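Long-range contacts in glycosyl hydrolases family 2, sugar binding domain protein (Bacteroides uniformis str. 3978 T3 ii, PDB 6D1P), which is a gut bacterial beta-glucuronidase of glycosyl hydrolase family 2 that probably hydrolyses O-glycosidic bonds: residues F754-S759 and A791-S796; A761-Q766 and S783-K788. One frame throughout, in Å; residues are numbered along the deposited sequence.

Contact 1. Residues F754-S759 and A791-S796; sequences FGCTDS and APVVVS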
loop_
_atom_site.group_PDB
_atom_site.type_symbol
_atom_site.label_atom_id
_atom_site.label_comp_id
_atom_site.label_asym_id
_atom_site.label_seq_id
_atom_site.Cartn_x
_atom_site.Cartn_y
_atom_site.Cartn_z
ATOM N N PHE A 754 -14.613 4.535 -15.893
ATOM C CA PHE A 754 -13.786 5.097 -16.938
ATOM C C PHE A 754 -12.395 4.465 -16.938
ATOM O O PHE A 754 -11.858 4.082 -15.897
ATOM C CB PHE A 754 -13.669 6.607 -16.773
ATOM C CG PHE A 754 -14.961 7.332 -16.930
ATOM C CD1 PHE A 754 -15.622 7.836 -15.816
ATOM C CD2 PHE A 754 -15.522 7.517 -18.192
ATOM C CE1 PHE A 754 -16.824 8.539 -15.953
ATOM C CE2 PHE A 754 -16.729 8.213 -18.346
ATOM C CZ PHE A 754 -17.379 8.728 -17.220
ATOM N N GLY A 755 -11.824 4.351 -18.136
ATOM C CA GLY A 755 -10.459 3.901 -18.294
ATOM C C GLY A 755 -9.776 4.755 -19.343
ATOM O O GLY A 755 -10.415 5.561 -20.022
ATOM N N CYS A 756 -8.467 4.561 -19.479
ATOM C CA CYS A 756 -7.718 5.413 -20.391
ATOM C C CYS A 756 -6.396 4.753 -20.771
ATOM O O CYS A 756 -5.729 4.158 -19.921
ATOM C CB CYS A 756 -7.483 6.785 -19.746
ATOM S SG CYS A 756 -6.673 7.940 -20.801
ATOM N N THR A 757 -6.032 4.871 -22.055
ATOM C CA THR A 757 -4.737 4.392 -22.516
ATOM C C THR A 757 -3.589 5.049 -21.768
ATOM O O THR A 757 -2.483 4.504 -21.747
ATOM C CB THR A 757 -4.553 4.630 -24.022
ATOM O OG1 THR A 757 -4.860 5.994 -24.358
ATOM C CG2 THR A 757 -5.421 3.667 -24.833
ATOM N N ASP A 758 -3.817 6.203 -21.166
ATOM C CA ASP A 758 -2.821 6.847 -20.328
ATOM C C ASP A 758 -3.375 6.874 -18.912
ATOM O O ASP A 758 -4.333 7.607 -18.619
ATOM C CB ASP A 758 -2.504 8.241 -20.847
ATOM C CG ASP A 758 -1.480 8.962 -20.000
ATOM O OD1 ASP A 758 -1.225 8.570 -18.852
ATOM O OD2 ASP A 758 -0.927 9.957 -20.487
ATOM N N SER A 759 -2.745 6.103 -18.027
ATOM C CA SER A 759 -3.254 5.868 -16.684
ATOM C C SER A 759 -3.176 7.092 -15.786
ATOM O O SER A 759 -3.582 6.999 -14.624
ATOM C CB SER A 759 -2.496 4.709 -16.035
ATOM O OG SER A 759 -1.194 5.103 -15.645
ATOM N N ALA A 791 -3.275 14.508 -23.660
ATOM C CA ALA A 791 -3.905 14.175 -24.929
ATOM C C ALA A 791 -2.873 14.233 -26.056
ATOM O O ALA A 791 -1.912 15.006 -25.986
ATOM C CB ALA A 791 -5.066 15.131 -25.221
ATOM N N PRO A 792 -3.051 13.422 -27.117
ATOM C CA PRO A 792 -4.170 12.497 -27.354
ATOM C C PRO A 792 -4.119 11.199 -26.531
ATOM O O PRO A 792 -3.030 10.679 -26.275
ATOM C CB PRO A 792 -4.030 12.176 -28.845
ATOM C CG PRO A 792 -2.567 12.191 -29.056
ATOM C CD PRO A 792 -2.071 13.359 -28.221
ATOM N N VAL A 793 -5.297 10.705 -26.134
ATOM C CA VAL A 793 -5.487 9.417 -25.476
ATOM C C VAL A 793 -6.808 8.831 -25.968
ATOM O O VAL A 793 -7.541 9.451 -26.743
ATOM C CB VAL A 793 -5.506 9.534 -23.935
ATOM C CG1 VAL A 793 -4.192 10.050 -23.405
ATOM C CG2 VAL A 793 -6.654 10.452 -23.497
ATOM N N VAL A 794 -7.126 7.638 -25.496
ATOM C CA VAL A 794 -8.439 7.046 -25.716
ATOM C C VAL A 794 -9.043 6.748 -24.353
ATOM O O VAL A 794 -8.426 6.046 -23.541
ATOM C CB VAL A 794 -8.370 5.776 -26.570
ATOM C CG1 VAL A 794 -9.744 5.145 -26.647
ATOM C CG2 VAL A 794 -7.852 6.100 -27.974
ATOM N N VAL A 795 -10.249 7.295 -24.098
ATOM C CA VAL A 795 -11.018 7.053 -22.877
ATOM C C VAL A 795 -12.060 5.964 -23.126
ATOM O O VAL A 795 -12.718 5.934 -24.178
ATOM C CB VAL A 795 -11.689 8.351 -22.390
ATOM C CG1 VAL A 795 -12.639 8.074 -21.213
ATOM C CG2 VAL A 795 -10.622 9.381 -22.012
ATOM N N SER A 796 -12.217 5.065 -22.156
ATOM C CA SER A 796 -13.242 4.034 -22.201
ATOM C C SER A 796 -14.286 4.251 -21.104
ATOM O O SER A 796 -13.971 4.737 -20.012
ATOM C CB SER A 796 -12.616 2.640 -22.044
ATOM O OG SER A 796 -12.045 2.479 -20.758
#

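Contact 2. Residues A761-Q766 and S783-K788; sequences ALLRNQ and SIRVNK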
loop_
_atom_site.group_PDB
_atom_site.type_symbol
_atom_site.label_atom_id
_atom_site.label_comp_id
_atom_site.label_asym_id
_atom_site.label_seq_id
_atom_site.Cartn_x
_atom_site.Cartn_y
_atom_site.Cartn_z
ATOM N N ALA A 761 -3.968 10.403 -17.292
ATOM C CA ALA A 761 -4.708 11.491 -17.916
ATOM C C ALA A 761 -6.001 11.780 -17.162
ATOM O O ALA A 761 -6.341 12.944 -16.935
ATOM C CB ALA A 761 -4.988 11.157 -19.378
ATOM N N LEU A 762 -6.725 10.744 -16.749
ATOM C CA LEU A 762 -8.014 10.963 -16.099
ATOM C C LEU A 762 -7.828 11.642 -14.751
ATOM O O LEU A 762 -7.014 11.199 -13.934
ATOM C CB LEU A 762 -8.759 9.645 -15.912
ATOM C CG LEU A 762 -9.190 8.966 -17.220
ATOM C CD1 LEU A 762 -9.976 7.697 -16.942
ATOM C CD2 LEU A 762 -9.990 9.948 -18.078
ATOM N N LEU A 763 -8.568 12.735 -14.525
ATOM C CA LEU A 763 -8.631 13.354 -13.208
ATOM C C LEU A 763 -9.507 12.455 -12.349
ATOM O O LEU A 763 -10.735 12.490 -12.448
ATOM C CB LEU A 763 -9.204 14.767 -13.272
ATOM C CG LEU A 763 -9.608 15.290 -11.878
ATOM C CD1 LEU A 763 -8.395 15.872 -11.117
ATOM C CD2 LEU A 763 -10.831 16.272 -11.864
ATOM N N ARG A 764 -8.899 11.633 -11.509
ATOM C CA ARG A 764 -9.710 10.730 -10.720
ATOM C C ARG A 764 -9.329 10.829 -9.249
ATOM O O ARG A 764 -8.496 11.653 -8.843
ATOM C CB ARG A 764 -9.589 9.291 -11.236
ATOM C CG ARG A 764 -8.190 8.719 -11.318
ATOM C CD ARG A 764 -8.235 7.480 -12.221
ATOM N NE ARG A 764 -6.910 6.992 -12.594
ATOM C CZ ARG A 764 -6.416 5.805 -12.237
ATOM N NH1 ARG A 764 -7.146 4.972 -11.500
ATOM N NH2 ARG A 764 -5.193 5.444 -12.628
ATOM N N ASN A 765 -9.987 9.974 -8.460
ATOM C CA ASN A 765 -9.850 9.910 -7.000
ATOM C C ASN A 765 -10.009 11.281 -6.340
ATOM O O ASN A 765 -9.271 11.641 -5.421
ATOM C CB ASN A 765 -8.520 9.260 -6.602
ATOM C CG ASN A 765 -8.336 7.906 -7.226
ATOM O OD1 ASN A 765 -9.285 7.131 -7.380
ATOM N ND2 ASN A 765 -7.115 7.616 -7.617
ATOM N N GLN A 766 -10.999 12.052 -6.789
ATOM C CA GLN A 766 -11.280 13.329 -6.142
ATOM C C GLN A 766 -12.454 13.274 -5.175
ATOM O O GLN A 766 -12.525 14.100 -4.258
ATOM C CB GLN A 766 -11.543 14.416 -7.193
ATOM C CG GLN A 766 -10.396 14.608 -8.188
ATOM C CD GLN A 766 -9.127 15.070 -7.505
ATOM O OE1 GLN A 766 -9.080 16.163 -6.928
ATOM N NE2 GLN A 766 -8.087 14.231 -7.552
ATOM N N SER A 783 -19.669 11.809 -15.992
ATOM C CA SER A 783 -18.667 12.628 -16.653
ATOM C C SER A 783 -17.368 12.585 -15.877
ATOM O O SER A 783 -17.369 12.480 -14.659
ATOM C CB SER A 783 -19.123 14.092 -16.775
ATOM O OG SER A 783 -20.243 14.154 -17.620
ATOM N N ILE A 784 -16.263 12.751 -16.589
ATOM C CA ILE A 784 -14.958 12.787 -15.954
ATOM C C ILE A 784 -14.069 13.760 -16.708
ATOM O O ILE A 784 -14.144 13.862 -17.935
ATOM C CB ILE A 784 -14.336 11.374 -15.895
ATOM C CG1 ILE A 784 -13.028 11.402 -15.102
ATOM C CG2 ILE A 784 -14.198 10.805 -17.292
ATOM C CD1 ILE A 784 -12.617 10.067 -14.552
ATOM N N ARG A 785 -13.230 14.481 -15.965
ATOM C CA ARG A 785 -12.255 15.387 -16.562
ATOM C C ARG A 785 -11.004 14.644 -17.017
ATOM O O ARG A 785 -10.563 13.680 -16.378
ATOM C CB ARG A 785 -11.873 16.479 -15.565
ATOM C CG ARG A 785 -12.869 17.605 -15.517
ATOM C CD ARG A 785 -12.729 18.407 -14.253
ATOM N NE ARG A 785 -13.908 19.247 -14.051
ATOM C CZ ARG A 785 -14.140 19.976 -12.960
ATOM N NH1 ARG A 785 -13.266 19.978 -11.961
ATOM N NH2 ARG A 785 -15.252 20.695 -12.868
ATOM N N VAL A 786 -10.431 15.116 -18.123
ATOM C CA VAL A 786 -9.248 14.540 -18.756
ATOM C C VAL A 786 -8.193 15.632 -18.870
ATOM O O VAL A 786 -8.499 16.748 -19.294
ATOM C CB VAL A 786 -9.577 13.966 -20.145
ATOM C CG1 VAL A 786 -8.388 13.179 -20.697
ATOM C CG2 VAL A 786 -10.811 13.089 -20.073
ATOM N N ASN A 787 -6.955 15.325 -18.495
ATOM C CA ASN A 787 -5.934 16.366 -18.497
ATOM C C ASN A 787 -5.494 16.649 -19.926
ATOM O O ASN A 787 -5.165 15.724 -20.672
ATOM C CB ASN A 787 -4.730 15.985 -17.637
ATOM C CG ASN A 787 -3.766 17.148 -17.465
ATOM O OD1 ASN A 787 -2.898 17.371 -18.300
ATOM N ND2 ASN A 787 -3.945 17.921 -16.400
ATOM N N LYS A 788 -5.494 17.934 -20.302
ATOM C CA LYS A 788 -5.247 18.311 -21.691
ATOM C C LYS A 788 -3.838 17.934 -22.135
ATOM O O LYS A 788 -3.650 17.399 -23.233
ATOM C CB LYS A 788 -5.480 19.812 -21.873
ATOM C CG LYS A 788 -6.661 20.178 -22.772
ATOM C CD LYS A 788 -6.811 21.695 -22.889
ATOM C CE LYS A 788 -8.084 22.076 -23.633
ATOM N NZ LYS A 788 -8.432 23.515 -23.443
#

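Contact 1. Residues F754-S759 and A791-S796
Antiparallel strand pairing near the C-terminus joins residues 754-759 to 791-796, inside one of two sheets that pack together as a beta-sandwich. The strand directions differ by 158°, and G755 and S796 form a hydrogen-bonded pair: G755 N reaches S796 O at 2.9 Å, and S796 N returns to G755 O at 2.8 Å. Since G755 has no side chain, S796 OG can sit 3.3 Å from G755 CA; its own hydrogen bond goes to T757 O of the second subunit. The next pair, C756 with V795, is non-hydrogen-bonded. C756 SG, anti to its backbone N, lies 3.7 Å from V793 CG2 and accepts the amide of D758, N to SG 3.4 Å.

At T757 the chain leaves the strand, yet the pairing runs one step further. T757 N donates to V794 O at 3.1 Å, lying in the plane of that carbonyl, while V794 N donates to T757 OG1 at 3.0 Å. With OG1 between the backbone N and the carbonyl carbon (chi1 50°), the hydroxyl takes the acceptor role that a carbonyl would fill in a regular pair. An alanine here would remove OG1, the acceptor for V794 N, together with CG2, and would probably loosen the end of the strand pairing. D758 CB then rests on V793 CG1 at 3.6 Å, its carboxylate held by H790 and the E760 amide.

Strand 751-756 lies between strands 774-776 and 793-799, and strand 807-811 flanks the latter; L762 covers the face bearing C756 and V795.

Contact 2. Residues A761-Q766 and S783-K788
Two backbone hydrogen bonds tie the irregular segment 761-766 to strand 781-787 in the C-terminal beta-sandwich, making a single beta bridge at L762 and V786. N787 N donates to A761 O at 2.9 Å, and L763 N donates to R785 O, also at 2.9 Å. Both donors stand above the planes of the carbonyls they meet, by 36° and 33°. The nearest-neighbour order, A761 to N787, L762 to V786 and L763 to R785, shows that the chains run in opposite directions.

Side chains line both flanks of this bridge. On the buried flank, L762 and V786 lie side by side and point the same way, with L762 CD2 3.8 Å from V786 CG2. I784 comes in beside them, its CD1 4.1 Å from L762 CB, and A761 CB adds a looser touch on V786 CG1 at 4.2 Å. L763 and R785 form a second parallel couple, partly open to solvent: L763 CD2 lies against the aliphatic part of the arginine, 3.7 Å from R785 CD. The extended R785 chain carries its guanidinium beyond the leucine, where NH2 makes a weak hydrogen bond to Q770.

Further out, strand 730-738 supports the opposite edge of strand 781-787, through backbone bonds of I784 to V733 and of V786 to I731. F754 and C756 of strand 751-756 close over L762, F754 also touching I784. Past L763 the chain turns away from the strand, and Q766 folds back on its own segment: Q766 NE2 donates to R764 O at 2.9 Å, almost straight at 174°, with the oxygen close to the amide plane of Q766.

Contact 2 is nested within the chain loop that contact 1 closes, and their centres are about 10 Å apart. Contact 1 belongs to one sheet of the sandwich, whereas contact 2 fastens a connecting loop to the edge strand of the other, so their meeting surface is part of the domain interior. There F754 CG packs on I784 CG2 at 3.6 Å and C756 CB on L762 CG at 3.7 Å. A probable hydrogen bond, S759 O to R764 NH2 at 3.0 Å, spans the two. Their outlooks differ: contact 1 meets the second subunit, while N765, further along segment 761-766, touches D80, a potassium ligand together with D77, A78 and V83.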